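Local coordinates for protein restriction endonuclease R.BpuJI (Bacillus pumilus, PDB 2VLA) that recognises a specific DNA sequence through this N-terminal recognition domain of a restriction endonuclease, an enzyme that probably cleaves DNA with a separate part of the chain, at residues G78-R92 with S268-V280. Residues are numbered along the deposited sequence; the frame is centred on the assembly and turned at random.
Sequences GMFYEDDEVIFPSGR and SFFKDWQQYYSNV
The C-terminal end of helix 263-278 docks against the foot of a β-hairpin, strands 80-83 and 86-89, and against the first turn of helix 91-99, which follows the second strand. Q274, bent at its second torsion (chi2 71°), turns its amide NE2 to F80 O on the edge strand, 2.9 Å away and almost in line with the carbonyl; NE2 also donates to G74 O, from helix 62-76. Around helix 91-99 the pairing is typical of an N-terminus, whose backbone N-H groups lack acceptors within their own helix: R92 N donates to S278 O at 3.0 Å, and G91 N to N279 OD1 at 2.8 Å. S90 OG donates to G78 O at 2.7 Å and accepts from T93 N, which makes S90 the N-cap. The N279 amide also stands upright on the Y81 ring, planes 84° apart, with N279 ND2 over one face, 3.4 Å from Y81 CE1, while ND2 donates to Q275 OE1. Losing the amide, as with an alanine here, would probably leave G91 N without its acceptor, Q275 OE1 without this donor, and a gap over the Y81 face. R92 brings its guanidinium over one face of the Y277 ring, tilted 66° from the ring plane, NH1 foremost, in a cation-pi pair, R92 CZ 4.3 Å from the Y277 ring centroid. R92 NE salt-bridges D108, NH1 bonds F77 O, and Y277 OH bonds L76 O.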
loop_
_atom_site.group_PDB
_atom_site.type_symbol
_atom_site.label_atom_id
_atom_site.label_comp_id
_atom_site.label_asym_id
_atom_site.label_seq_id
_atom_site.Cartn_x
_atom_site.Cartn_y
_atom_site.Cartn_z
ATOM N N GLY A 78 -5.851 6.948 3.928
ATOM C CA GLY A 78 -6.810 6.682 5.011
ATOM C C GLY A 78 -6.959 7.844 5.992
ATOM O O GLY A 78 -6.893 7.643 7.209
ATOM N N MET A 79 -7.242 9.039 5.474
ATOM C CA MET A 79 -7.183 10.239 6.284
ATOM C C MET A 79 -8.546 10.720 6.787
ATOM O O MET A 79 -8.617 11.598 7.640
ATOM C CB MET A 79 -6.463 11.360 5.525
ATOM C CG MET A 79 -5.018 11.017 5.213
ATOM S SD MET A 79 -4.091 12.337 4.470
ATOM C CE MET A 79 -3.752 13.302 5.941
ATOM N N PHE A 80 -9.613 10.175 6.234
ATOM C CA PHE A 80 -10.965 10.466 6.713
ATOM C C PHE A 80 -11.872 9.263 6.503
ATOM O O PHE A 80 -11.514 8.328 5.816
ATOM C CB PHE A 80 -11.544 11.713 6.000
ATOM C CG PHE A 80 -11.726 11.549 4.505
ATOM C CD1 PHE A 80 -12.886 10.992 3.978
ATOM C CD2 PHE A 80 -10.779 12.038 3.626
ATOM C CE1 PHE A 80 -13.075 10.908 2.594
ATOM C CE2 PHE A 80 -10.960 11.923 2.241
ATOM C CZ PHE A 80 -12.106 11.368 1.737
ATOM N N TYR A 81 -13.045 9.300 7.123
ATOM C CA TYR A 81 -14.036 8.240 6.968
ATOM C C TYR A 81 -15.408 8.839 7.143
ATOM O O TYR A 81 -15.541 9.981 7.581
ATOM C CB TYR A 81 -13.801 7.104 7.977
ATOM C CG TYR A 81 -14.107 7.478 9.411
ATOM C CD1 TYR A 81 -13.167 8.121 10.195
ATOM C CD2 TYR A 81 -15.334 7.176 9.977
ATOM C CE1 TYR A 81 -13.438 8.460 11.499
ATOM C CE2 TYR A 81 -15.620 7.517 11.273
ATOM C CZ TYR A 81 -14.671 8.153 12.034
ATOM O OH TYR A 81 -14.957 8.489 13.342
ATOM N N GLU A 82 -16.425 8.084 6.765
ATOM C CA GLU A 82 -17.806 8.538 6.892
ATOM C C GLU A 82 -18.556 7.708 7.907
ATOM O O GLU A 82 -18.373 6.492 7.979
ATOM C CB GLU A 82 -18.517 8.453 5.547
ATOM C CG GLU A 82 -20.036 8.566 5.652
ATOM C CD GLU A 82 -20.713 8.582 4.305
ATOM O OE1 GLU A 82 -20.008 8.735 3.283
ATOM O OE2 GLU A 82 -21.957 8.450 4.264
ATOM N N ASP A 83 -19.395 8.367 8.694
ATOM C CA ASP A 83 -20.345 7.664 9.558
ATOM C C ASP A 83 -21.638 8.454 9.675
ATOM O O ASP A 83 -21.622 9.661 9.943
ATOM C CB ASP A 83 -19.756 7.443 10.941
ATOM C CG ASP A 83 -20.648 6.585 11.819
ATOM O OD1 ASP A 83 -20.826 5.385 11.495
ATOM O OD2 ASP A 83 -21.179 7.111 12.821
ATOM N N ASP A 84 -22.760 7.769 9.475
ATOM C CA ASP A 84 -24.069 8.421 9.492
ATOM C C ASP A 84 -24.044 9.746 8.732
ATOM O O ASP A 84 -24.512 10.764 9.232
ATOM N N GLU A 85 -23.463 9.731 7.538
ATOM C CA GLU A 85 -23.602 10.844 6.604
ATOM C C GLU A 85 -22.761 12.065 6.997
ATOM O O GLU A 85 -22.975 13.169 6.483
ATOM N N VAL A 86 -21.814 11.868 7.907
ATOM C CA VAL A 86 -20.876 12.921 8.265
ATOM C C VAL A 86 -19.432 12.431 8.053
ATOM O O VAL A 86 -19.119 11.272 8.308
ATOM C CB VAL A 86 -21.065 13.362 9.734
ATOM C CG1 VAL A 86 -20.095 14.470 10.090
ATOM C CG2 VAL A 86 -22.523 13.820 9.972
ATOM N N ILE A 87 -18.574 13.311 7.541
ATOM C CA ILE A 87 -17.170 12.972 7.299
ATOM C C ILE A 87 -16.315 13.406 8.468
ATOM O O ILE A 87 -16.418 14.544 8.932
ATOM C CB ILE A 87 -16.639 13.648 6.012
ATOM C CG1 ILE A 87 -17.557 13.327 4.828
ATOM C CG2 ILE A 87 -15.212 13.203 5.730
ATOM C CD1 ILE A 87 -17.829 11.837 4.640
ATOM N N PHE A 88 -15.502 12.471 8.973
ATOM C CA PHE A 88 -14.654 12.699 10.144
ATOM C C PHE A 88 -13.185 12.529 9.783
ATOM O O PHE A 88 -12.853 11.721 8.923
ATOM C CB PHE A 88 -14.988 11.674 11.236
ATOM C CG PHE A 88 -16.382 11.809 11.802
ATOM C CD1 PHE A 88 -16.632 12.664 12.861
ATOM C CD2 PHE A 88 -17.421 11.086 11.277
ATOM C CE1 PHE A 88 -17.916 12.796 13.379
ATOM C CE2 PHE A 88 -18.711 11.201 11.804
ATOM C CZ PHE A 88 -18.948 12.055 12.848
ATOM N N PRO A 89 -12.294 13.211 10.516
ATOM C CA PRO A 89 -10.871 12.878 10.422
ATOM C C PRO A 89 -10.605 11.492 10.968
ATOM O O PRO A 89 -11.216 11.103 11.944
ATOM C CB PRO A 89 -10.194 13.933 11.306
ATOM C CG PRO A 89 -11.255 14.963 11.589
ATOM C CD PRO A 89 -12.551 14.267 11.507
ATOM N N SER A 90 -9.714 10.744 10.343
ATOM C CA SER A 90 -9.403 9.388 10.830
ATOM C C SER A 90 -8.444 9.418 12.002
ATOM O O SER A 90 -7.819 10.441 12.285
ATOM C CB SER A 90 -8.788 8.556 9.730
ATOM O OG SER A 90 -7.511 9.068 9.396
ATOM N N GLY A 91 -8.298 8.273 12.658
ATOM C CA GLY A 91 -7.279 8.102 13.698
ATOM C C GLY A 91 -5.873 8.433 13.185
ATOM O O GLY A 91 -5.062 9.012 13.908
ATOM N N ARG A 92 -5.563 8.016 11.963
ATOM C CA ARG A 92 -4.235 8.252 11.428
ATOM C C ARG A 92 -3.982 9.739 11.251
ATOM O O ARG A 92 -2.899 10.250 11.602
ATOM C CB ARG A 92 -4.048 7.529 10.096
ATOM C CG ARG A 92 -2.625 7.585 9.592
ATOM C CD ARG A 92 -2.421 6.808 8.307
ATOM N NE ARG A 92 -2.503 5.364 8.542
ATOM C CZ ARG A 92 -3.282 4.526 7.857
ATOM N NH1 ARG A 92 -4.076 4.979 6.898
ATOM N NH2 ARG A 92 -3.271 3.237 8.136
ATOM N N SER A 268 -21.001 -2.839 3.080
ATOM C CA SER A 268 -20.335 -3.065 4.357
ATOM C C SER A 268 -18.825 -3.271 4.169
ATOM O O SER A 268 -18.024 -2.847 4.989
ATOM C CB SER A 268 -20.929 -4.281 5.045
ATOM O OG SER A 268 -22.267 -4.034 5.481
ATOM N N PHE A 269 -18.464 -3.956 3.101
ATOM C CA PHE A 269 -17.061 -4.240 2.814
ATOM C C PHE A 269 -16.241 -2.966 2.825
ATOM O O PHE A 269 -15.234 -2.880 3.510
ATOM C CB PHE A 269 -16.937 -4.936 1.474
ATOM C CG PHE A 269 -15.533 -5.187 1.050
ATOM C CD1 PHE A 269 -14.793 -6.179 1.613
ATOM C CD2 PHE A 269 -14.951 -4.404 0.062
ATOM C CE1 PHE A 269 -13.504 -6.430 1.195
ATOM C CE2 PHE A 269 -13.652 -4.632 -0.337
ATOM C CZ PHE A 269 -12.937 -5.651 0.235
ATOM N N PHE A 270 -16.670 -1.974 2.053
ATOM C CA PHE A 270 -15.893 -0.761 1.924
ATOM C C PHE A 270 -15.914 0.076 3.191
ATOM O O PHE A 270 -14.912 0.678 3.546
ATOM C CB PHE A 270 -16.355 0.048 0.725
ATOM C CG PHE A 270 -16.036 -0.601 -0.583
ATOM C CD1 PHE A 270 -14.728 -0.701 -1.018
ATOM C CD2 PHE A 270 -17.033 -1.154 -1.360
ATOM C CE1 PHE A 270 -14.427 -1.328 -2.196
ATOM C CE2 PHE A 270 -16.735 -1.765 -2.547
ATOM C CZ PHE A 270 -15.423 -1.837 -2.972
ATOM N N LYS A 271 -17.034 0.059 3.909
ATOM C CA LYS A 271 -17.133 0.798 5.161
ATOM C C LYS A 271 -16.258 0.175 6.238
ATOM O O LYS A 271 -15.521 0.882 6.943
ATOM C CB LYS A 271 -18.583 0.854 5.645
ATOM C CG LYS A 271 -18.786 1.790 6.812
ATOM N N ASP A 272 -16.334 -1.152 6.368
ATOM C CA ASP A 272 -15.554 -1.862 7.355
ATOM C C ASP A 272 -14.064 -1.760 7.035
ATOM O O ASP A 272 -13.235 -1.644 7.945
ATOM C CB ASP A 272 -15.954 -3.337 7.396
ATOM C CG ASP A 272 -17.391 -3.554 7.846
ATOM O OD1 ASP A 272 -17.987 -2.650 8.467
ATOM O OD2 ASP A 272 -17.909 -4.658 7.605
ATOM N N TRP A 273 -13.711 -1.833 5.751
ATOM C CA TRP A 273 -12.302 -1.665 5.376
ATOM C C TRP A 273 -11.782 -0.299 5.853
ATOM O O TRP A 273 -10.705 -0.198 6.429
ATOM C CB TRP A 273 -12.076 -1.801 3.866
ATOM C CG TRP A 273 -10.721 -1.232 3.493
ATOM C CD1 TRP A 273 -10.459 0.021 2.995
ATOM C CD2 TRP A 273 -9.455 -1.836 3.730
ATOM N NE1 TRP A 273 -9.102 0.211 2.877
ATOM C CE2 TRP A 273 -8.461 -0.911 3.330
ATOM C CE3 TRP A 273 -9.055 -3.087 4.225
ATOM C CZ2 TRP A 273 -7.127 -1.197 3.411
ATOM C CZ3 TRP A 273 -7.742 -3.363 4.317
ATOM C CH2 TRP A 273 -6.773 -2.420 3.934
ATOM N N GLN A 274 -12.555 0.741 5.618
ATOM C CA GLN A 274 -12.082 2.083 5.946
ATOM C C GLN A 274 -11.890 2.244 7.469
ATOM O O GLN A 274 -10.943 2.894 7.920
ATOM C CB GLN A 274 -13.027 3.153 5.409
ATOM C CG GLN A 274 -12.444 4.574 5.429
ATOM C CD GLN A 274 -11.353 4.780 4.387
ATOM O OE1 GLN A 274 -11.109 3.911 3.556
ATOM N NE2 GLN A 274 -10.714 5.962 4.406
ATOM N N GLN A 275 -12.761 1.607 8.247
ATOM C CA GLN A 275 -12.658 1.646 9.703
ATOM C C GLN A 275 -11.418 0.894 10.205
ATOM O O GLN A 275 -10.759 1.325 11.151
ATOM C CB GLN A 275 -13.919 1.049 10.340
ATOM C CG GLN A 275 -13.824 0.856 11.852
ATOM C CD GLN A 275 -13.671 2.166 12.614
ATOM O OE1 GLN A 275 -14.213 3.201 12.214
ATOM N NE2 GLN A 275 -12.958 2.118 13.740
ATOM N N TYR A 276 -11.142 -0.259 9.606
ATOM C CA TYR A 276 -9.930 -1.002 9.922
ATOM C C TYR A 276 -8.669 -0.197 9.570
ATOM O O TYR A 276 -7.743 -0.071 10.374
ATOM C CB TYR A 276 -9.916 -2.349 9.180
ATOM C CG TYR A 276 -8.545 -2.907 9.035
ATOM C CD1 TYR A 276 -7.883 -3.463 10.110
ATOM C CD2 TYR A 276 -7.884 -2.841 7.827
ATOM C CE1 TYR A 276 -6.586 -3.918 9.979
ATOM C CE2 TYR A 276 -6.607 -3.276 7.691
ATOM C CZ TYR A 276 -5.944 -3.794 8.752
ATOM O OH TYR A 276 -4.653 -4.226 8.609
ATOM N N TYR A 277 -8.638 0.331 8.365
ATOM C CA TYR A 277 -7.398 0.886 7.789
ATOM C C TYR A 277 -7.063 2.260 8.323
ATOM O O TYR A 277 -5.901 2.580 8.507
ATOM C CB TYR A 277 -7.517 0.942 6.277
ATOM C CG TYR A 277 -6.263 1.474 5.578
ATOM C CD1 TYR A 277 -5.095 0.737 5.569
ATOM C CD2 TYR A 277 -6.281 2.671 4.883
ATOM C CE1 TYR A 277 -3.977 1.182 4.939
ATOM C CE2 TYR A 277 -5.176 3.105 4.225
ATOM C CZ TYR A 277 -4.024 2.362 4.262
ATOM O OH TYR A 277 -2.899 2.813 3.590
ATOM N N SER A 278 -8.091 3.066 8.585
ATOM C CA SER A 278 -7.887 4.480 8.880
ATOM C C SER A 278 -7.823 4.798 10.379
ATOM O O SER A 278 -7.253 5.818 10.771
ATOM C CB SER A 278 -8.992 5.301 8.250
ATOM O OG SER A 278 -10.188 5.222 9.001
ATOM N N ASN A 279 -8.400 3.915 11.206
ATOM C CA ASN A 279 -8.740 4.246 12.607
ATOM C C ASN A 279 -8.125 3.261 13.577
ATOM O O ASN A 279 -7.678 2.214 13.186
ATOM C CB ASN A 279 -10.275 4.230 12.815
ATOM C CG ASN A 279 -10.969 5.436 12.190
ATOM O OD1 ASN A 279 -10.345 6.448 11.934
ATOM N ND2 ASN A 279 -12.272 5.306 11.920
ATOM N N VAL A 280 -8.128 3.612 14.860
ATOM C CA VAL A 280 -7.494 2.770 15.880
ATOM C C VAL A 280 -8.461 1.710 16.408
ATOM O O VAL A 280 -9.618 2.007 16.702
ATOM C CB VAL A 280 -6.991 3.614 17.051
ATOM C CG1 VAL A 280 -6.295 2.740 18.078
ATOM C CG2 VAL A 280 -6.055 4.721 16.545
#